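LAO/AO transport system kinase (Escherichia coli, PDB 2P67) is a protein of the MeaB family, built on the P-loop NTPase fold with a parallel beta sheet flanked by helices. Local coordinates at residues Gln26-Val31 against Leu142-Ala147; Gly19-Leu24 against Arg115-Phe120. All blocks are in the same frame, centred on the assembly; numbering follows the deposited sequence.

Contact 1: residues Gln26-Val31 against Leu142-Ala147; sequences QAMTLV and LLCEAA
Leu143 presses its isobutyl end against one turn of helix 21-32, formed by Ala27, Met28 and Val31. Its CG lies anti to the carbonyl carbon (chi1 -70°), a placing from which the methyl branches reach that turn. Leu143 CD1 does most of the touching. It lies 3.9 Å from both Met28 CG and Val31 CG2, and the Leu143 side chain slides past those of Met28 and Val31, each running in the opposite direction. Beside this cluster, the extended Met28 chain carries its terminal methyl to the next residue of the other helix, where Met28 CE rests 3.5 Å from Cys144 SG. The Ala27 side is looser, Ala27 CB reaching Leu143 CD2 at 4.2 Å. The segment axes run nearly antiparallel (155°) and come no closer than 10.9 Å; mainly side chains fill the space between them, though Leu143 CD1 also meets the carbonyl Ala27 O at 4.1 Å. The contact is apolar and buried. On the solvent side of helix 21-32, Thr29 takes no part in this packing, and its OG1 bonds to Arg122 instead. Helix 36-49 flanks the pair, touching Ala27 through Leu45 and Leu143 through Ile49, Arg317 of the second subunit packs on Val31, and strand 119-124 meets Met28 through Phe120 and Arg122.

Contact 2: residues Gly19-Leu24 against Arg115-Phe120; sequences GERATL and RAEAAF
Leu24 and Phe120 both hold CG anti to the backbone N (chi1 -177° and -170°), which sets each CG toward the other segment; the second torsion of Leu24 (54°) then brings CD2 over the phenyl ring. The two side chains cross obliquely. Leu24 CD2 sits 3.5 Å from the centroid of the Phe120 ring, practically on the ring normal, a CH-pi contact over one face, while Leu24 CG comes 3.7 Å from Phe120 CZ. Arg21 addresses the same ring differently: its carbonyl O lies near the ring plane at the edge, 3.6 Å from Phe120 CE1. Beyond its CG the arginine chain bends at chi3 and reaches the type I beta turn Ala116-Ala119, where Glu117 O lies over one face of the guanidinium and Arg21 NH1 approaches Glu117 CA. Arg21 NH2 and Glu117 OE2 are 4.6 Å apart, too far for a salt bridge, so any attraction is probably weak and long-range. A water links the two sides. It accepts from Arg21 NH1 over a short 2.5 Å and lies 2.7 Å from Ala119 O and 3.2 Å from Ala116 O. Arg21 and Glu117 are exposed, whereas Leu24 is buried. Tyr149 packs on Arg21, Leu24 and Phe120, Leu16 of helix 9-17 backs Leu24, and Phe120 pairs with Val89 of strand 87-92 in the parallel sheet.

Both contacts draw on helix 21-32: contact 2 takes its first turn, contact 1 the following one. Contact 1 joins it to helix 133-146 and is entirely buried and apolar, whereas contact 2 fixes its start to strand 119-124, an outermost strand of the sheet within this chain, and passes from the partly buried Leu24-Phe120 pair to an exposed rim of charged groups and water. Their centres lie 11 Å apart and they touch directly: Met28 SD is 3.6 Å from Phe120 CE2, and Leu24 CD1 is 3.7 Å from Leu143 CB. Strand 119-124 precedes helix 133-146 in the chain, so helix 21-32 packs against two successive elements of the fold.

Contact 1: residues Gln26-Val31 against Leu142-Ala147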
loop_
_atom_site.group_PDB
_atom_site.type_symbol
_atom_site.label_atom_id
_atom_site.label_comp_id
_atom_site.label_asym_id
_atom_site.label_seq_id
_atom_site.Cartn_x
_atom_site.Cartn_y
_atom_site.Cartn_z
ATOM N N GLN A 26 24.745 -18.663 21.122
ATOM C CA GLN A 26 25.240 -19.745 20.274
ATOM C C GLN A 26 24.222 -20.119 19.196
ATOM O O GLN A 26 24.576 -20.346 18.057
ATOM C CB GLN A 26 25.482 -20.993 21.117
ATOM C CG GLN A 26 26.890 -21.230 21.586
ATOM C CD GLN A 26 26.986 -22.637 22.192
ATOM O OE1 GLN A 26 27.377 -23.592 21.518
ATOM N NE2 GLN A 26 26.556 -22.774 23.435
ATOM N N ALA A 27 22.955 -20.236 19.591
ATOM C CA ALA A 27 21.873 -20.565 18.654
ATOM C C ALA A 27 21.694 -19.473 17.584
ATOM O O ALA A 27 21.501 -19.755 16.390
ATOM C CB ALA A 27 20.554 -20.805 19.442
ATOM N N MET A 28 21.738 -18.214 18.007
ATOM C CA MET A 28 21.692 -17.105 17.052
ATOM C C MET A 28 22.865 -17.177 16.054
ATOM O O MET A 28 22.664 -17.068 14.857
ATOM C CB MET A 28 21.675 -15.762 17.786
ATOM C CG MET A 28 20.452 -15.572 18.691
ATOM S SD MET A 28 20.332 -13.865 19.236
ATOM C CE MET A 28 18.638 -13.857 19.893
ATOM N N THR A 29 24.082 -17.392 16.553
ATOM C CA THR A 29 25.263 -17.522 15.680
ATOM C C THR A 29 25.092 -18.643 14.662
ATOM O O THR A 29 25.386 -18.461 13.467
ATOM C CB THR A 29 26.562 -17.678 16.502
ATOM O OG1 THR A 29 26.818 -16.449 17.186
ATOM C CG2 THR A 29 27.777 -17.993 15.598
ATOM N N LEU A 30 24.543 -19.765 15.120
ATOM C CA LEU A 30 24.245 -20.901 14.249
ATOM C C LEU A 30 23.273 -20.536 13.139
ATOM O O LEU A 30 23.482 -20.892 11.981
ATOM C CB LEU A 30 23.694 -22.071 15.080
ATOM C CG LEU A 30 23.305 -23.349 14.330
ATOM C CD1 LEU A 30 24.541 -24.064 13.797
ATOM C CD2 LEU A 30 22.502 -24.263 15.248
ATOM N N VAL A 31 22.191 -19.849 13.510
ATOM C CA VAL A 31 21.184 -19.355 12.561
ATOM C C VAL A 31 21.776 -18.342 11.559
ATOM O O VAL A 31 21.302 -18.226 10.424
ATOM C CB VAL A 31 19.952 -18.775 13.337
ATOM C CG1 VAL A 31 18.988 -18.030 12.413
ATOM C CG2 VAL A 31 19.248 -19.896 14.076
ATOM N N LEU A 142 11.980 -15.407 17.303
ATOM C CA LEU A 142 11.524 -16.750 17.719
ATOM C C LEU A 142 12.442 -17.384 18.765
ATOM O O LEU A 142 11.958 -17.931 19.765
ATOM C CB LEU A 142 11.390 -17.673 16.510
ATOM C CG LEU A 142 10.286 -17.404 15.487
ATOM C CD1 LEU A 142 10.335 -18.486 14.424
ATOM C CD2 LEU A 142 8.878 -17.343 16.150
ATOM N N LEU A 143 13.758 -17.264 18.570
ATOM C CA LEU A 143 14.724 -17.792 19.547
ATOM C C LEU A 143 14.527 -17.119 20.903
ATOM O O LEU A 143 14.506 -17.793 21.942
ATOM C CB LEU A 143 16.187 -17.645 19.057
ATOM C CG LEU A 143 16.545 -18.570 17.879
ATOM C CD1 LEU A 143 17.871 -18.158 17.242
ATOM C CD2 LEU A 143 16.575 -20.031 18.305
ATOM N N CYS A 144 14.342 -15.799 20.900
ATOM C CA CYS A 144 14.082 -15.085 22.142
ATOM C C CYS A 144 12.792 -15.555 22.838
ATOM O O CYS A 144 12.741 -15.657 24.073
ATOM C CB CYS A 144 14.051 -13.582 21.903
ATOM S SG CYS A 144 15.637 -12.909 21.397
ATOM N N GLU A 145 11.764 -15.840 22.035
ATOM C CA GLU A 145 10.484 -16.329 22.554
ATOM C C GLU A 145 10.679 -17.682 23.219
ATOM O O GLU A 145 10.213 -17.908 24.353
ATOM C CB GLU A 145 9.457 -16.423 21.435
ATOM C CG GLU A 145 8.984 -14.998 20.987
ATOM C CD GLU A 145 7.856 -15.009 19.980
ATOM O OE1 GLU A 145 7.499 -16.085 19.470
ATOM O OE2 GLU A 145 7.327 -13.914 19.681
ATOM N N ALA A 146 11.365 -18.572 22.514
ATOM C CA ALA A 146 11.629 -19.911 23.049
ATOM C C ALA A 146 12.491 -19.834 24.319
ATOM O O ALA A 146 12.312 -20.642 25.246
ATOM C CB ALA A 146 12.262 -20.799 21.973
ATOM N N ALA A 147 13.376 -18.834 24.386
ATOM C CA ALA A 147 14.243 -18.588 25.550
ATOM C C ALA A 147 13.530 -17.979 26.780
ATOM O O ALA A 147 14.144 -17.793 27.843
ATOM C CB ALA A 147 15.412 -17.695 25.141
#

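Contact 2: residues Gly19-Leu24 against Arg115-Phe120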
loop_
_atom_site.group_PDB
_atom_site.type_symbol
_atom_site.label_atom_id
_atom_site.label_comp_id
_atom_site.label_asym_id
_atom_site.label_seq_id
_atom_site.Cartn_x
_atom_site.Cartn_y
_atom_site.Cartn_z
ATOM N N GLY A 19 16.595 -20.301 29.589
ATOM C CA GLY A 19 17.008 -18.907 29.552
ATOM C C GLY A 19 18.508 -18.714 29.651
ATOM O O GLY A 19 18.978 -17.610 29.940
ATOM N N GLU A 20 19.273 -19.775 29.395
ATOM C CA GLU A 20 20.728 -19.667 29.421
ATOM C C GLU A 20 21.225 -18.787 28.277
ATOM O O GLU A 20 21.058 -19.124 27.105
ATOM C CB GLU A 20 21.380 -21.042 29.376
ATOM C CG GLU A 20 21.160 -21.827 30.667
ATOM C CD GLU A 20 21.956 -23.118 30.735
ATOM O OE1 GLU A 20 22.847 -23.337 29.881
ATOM O OE2 GLU A 20 21.683 -23.915 31.669
ATOM N N ARG A 21 21.841 -17.666 28.638
ATOM C CA ARG A 21 22.234 -16.640 27.642
ATOM C C ARG A 21 23.305 -17.112 26.661
ATOM O O ARG A 21 23.279 -16.736 25.476
ATOM C CB ARG A 21 22.629 -15.342 28.344
ATOM C CG ARG A 21 21.440 -14.638 28.979
ATOM C CD ARG A 21 21.876 -13.430 29.781
ATOM N NE ARG A 21 22.607 -13.826 30.981
ATOM C CZ ARG A 21 23.450 -13.033 31.649
ATOM N NH1 ARG A 21 23.686 -11.788 31.233
ATOM N NH2 ARG A 21 24.064 -13.489 32.737
ATOM N N ALA A 22 24.233 -17.954 27.138
ATOM C CA ALA A 22 25.308 -18.458 26.265
ATOM C C ALA A 22 24.737 -19.323 25.143
ATOM O O ALA A 22 25.182 -19.228 23.993
ATOM C CB ALA A 22 26.356 -19.219 27.067
ATOM N N THR A 23 23.722 -20.130 25.475
ATOM C CA THR A 23 23.080 -20.987 24.488
ATOM C C THR A 23 22.257 -20.162 23.490
ATOM O O THR A 23 22.268 -20.459 22.309
ATOM C CB THR A 23 22.241 -22.143 25.107
ATOM O OG1 THR A 23 23.100 -23.021 25.836
ATOM C CG2 THR A 23 21.582 -22.975 24.009
ATOM N N LEU A 24 21.557 -19.139 23.968
ATOM C CA LEU A 24 20.849 -18.246 23.072
ATOM C C LEU A 24 21.814 -17.611 22.053
ATOM O O LEU A 24 21.551 -17.645 20.853
ATOM C CB LEU A 24 20.077 -17.171 23.840
ATOM C CG LEU A 24 19.223 -16.219 22.981
ATOM C CD1 LEU A 24 18.238 -16.955 22.056
ATOM C CD2 LEU A 24 18.499 -15.206 23.845
ATOM N N ARG A 115 24.347 -3.828 30.544
ATOM C CA ARG A 115 24.871 -4.351 31.799
ATOM C C ARG A 115 23.837 -5.142 32.570
ATOM O O ARG A 115 24.165 -5.771 33.570
ATOM C CB ARG A 115 25.399 -3.211 32.666
ATOM C CG ARG A 115 26.582 -2.479 32.042
ATOM C CD ARG A 115 27.014 -1.271 32.868
ATOM N NE ARG A 115 27.593 -1.658 34.153
ATOM C CZ ARG A 115 28.457 -0.913 34.842
ATOM N NH1 ARG A 115 28.867 0.261 34.361
ATOM N NH2 ARG A 115 28.921 -1.351 36.009
ATOM N N ALA A 116 22.585 -5.108 32.118
ATOM C CA ALA A 116 21.522 -5.813 32.818
ATOM C C ALA A 116 21.530 -7.287 32.446
ATOM O O ALA A 116 21.520 -7.630 31.270
ATOM C CB ALA A 116 20.173 -5.184 32.509
ATOM N N GLU A 117 21.551 -8.164 33.448
ATOM C CA GLU A 117 21.556 -9.615 33.175
ATOM C C GLU A 117 20.203 -10.122 32.656
ATOM O O GLU A 117 20.131 -11.165 31.997
ATOM C CB GLU A 117 21.994 -10.406 34.422
ATOM C CG GLU A 117 23.454 -10.156 34.830
ATOM C CD GLU A 117 23.857 -10.882 36.113
ATOM O OE1 GLU A 117 22.965 -11.401 36.833
ATOM O OE2 GLU A 117 25.078 -10.929 36.401
ATOM N N ALA A 118 19.142 -9.366 32.950
ATOM C CA ALA A 118 17.795 -9.693 32.484
ATOM C C ALA A 118 17.516 -9.125 31.088
ATOM O O ALA A 118 16.389 -9.215 30.593
ATOM C CB ALA A 118 16.735 -9.217 33.502
ATOM N N ALA A 119 18.542 -8.543 30.462
ATOM C CA ALA A 119 18.442 -8.106 29.065
ATOM C C ALA A 119 19.345 -8.923 28.111
ATOM O O ALA A 119 20.225 -9.698 28.546
ATOM C CB ALA A 119 18.706 -6.614 28.947
ATOM N N PHE A 120 19.110 -8.768 26.810
ATOM C CA PHE A 120 19.877 -9.477 25.793
ATOM C C PHE A 120 19.773 -8.618 24.532
ATOM O O PHE A 120 18.669 -8.390 24.041
ATOM C CB PHE A 120 19.263 -10.873 25.554
ATOM C CG PHE A 120 20.114 -11.788 24.701
ATOM C CD1 PHE A 120 20.976 -12.719 25.299
ATOM C CD2 PHE A 120 20.042 -11.735 23.306
ATOM C CE1 PHE A 120 21.777 -13.576 24.519
ATOM C CE2 PHE A 120 20.826 -12.588 22.516
ATOM C CZ PHE A 120 21.711 -13.516 23.135
HETATM O O HOH W 1 22.609 -10.194 29.695
#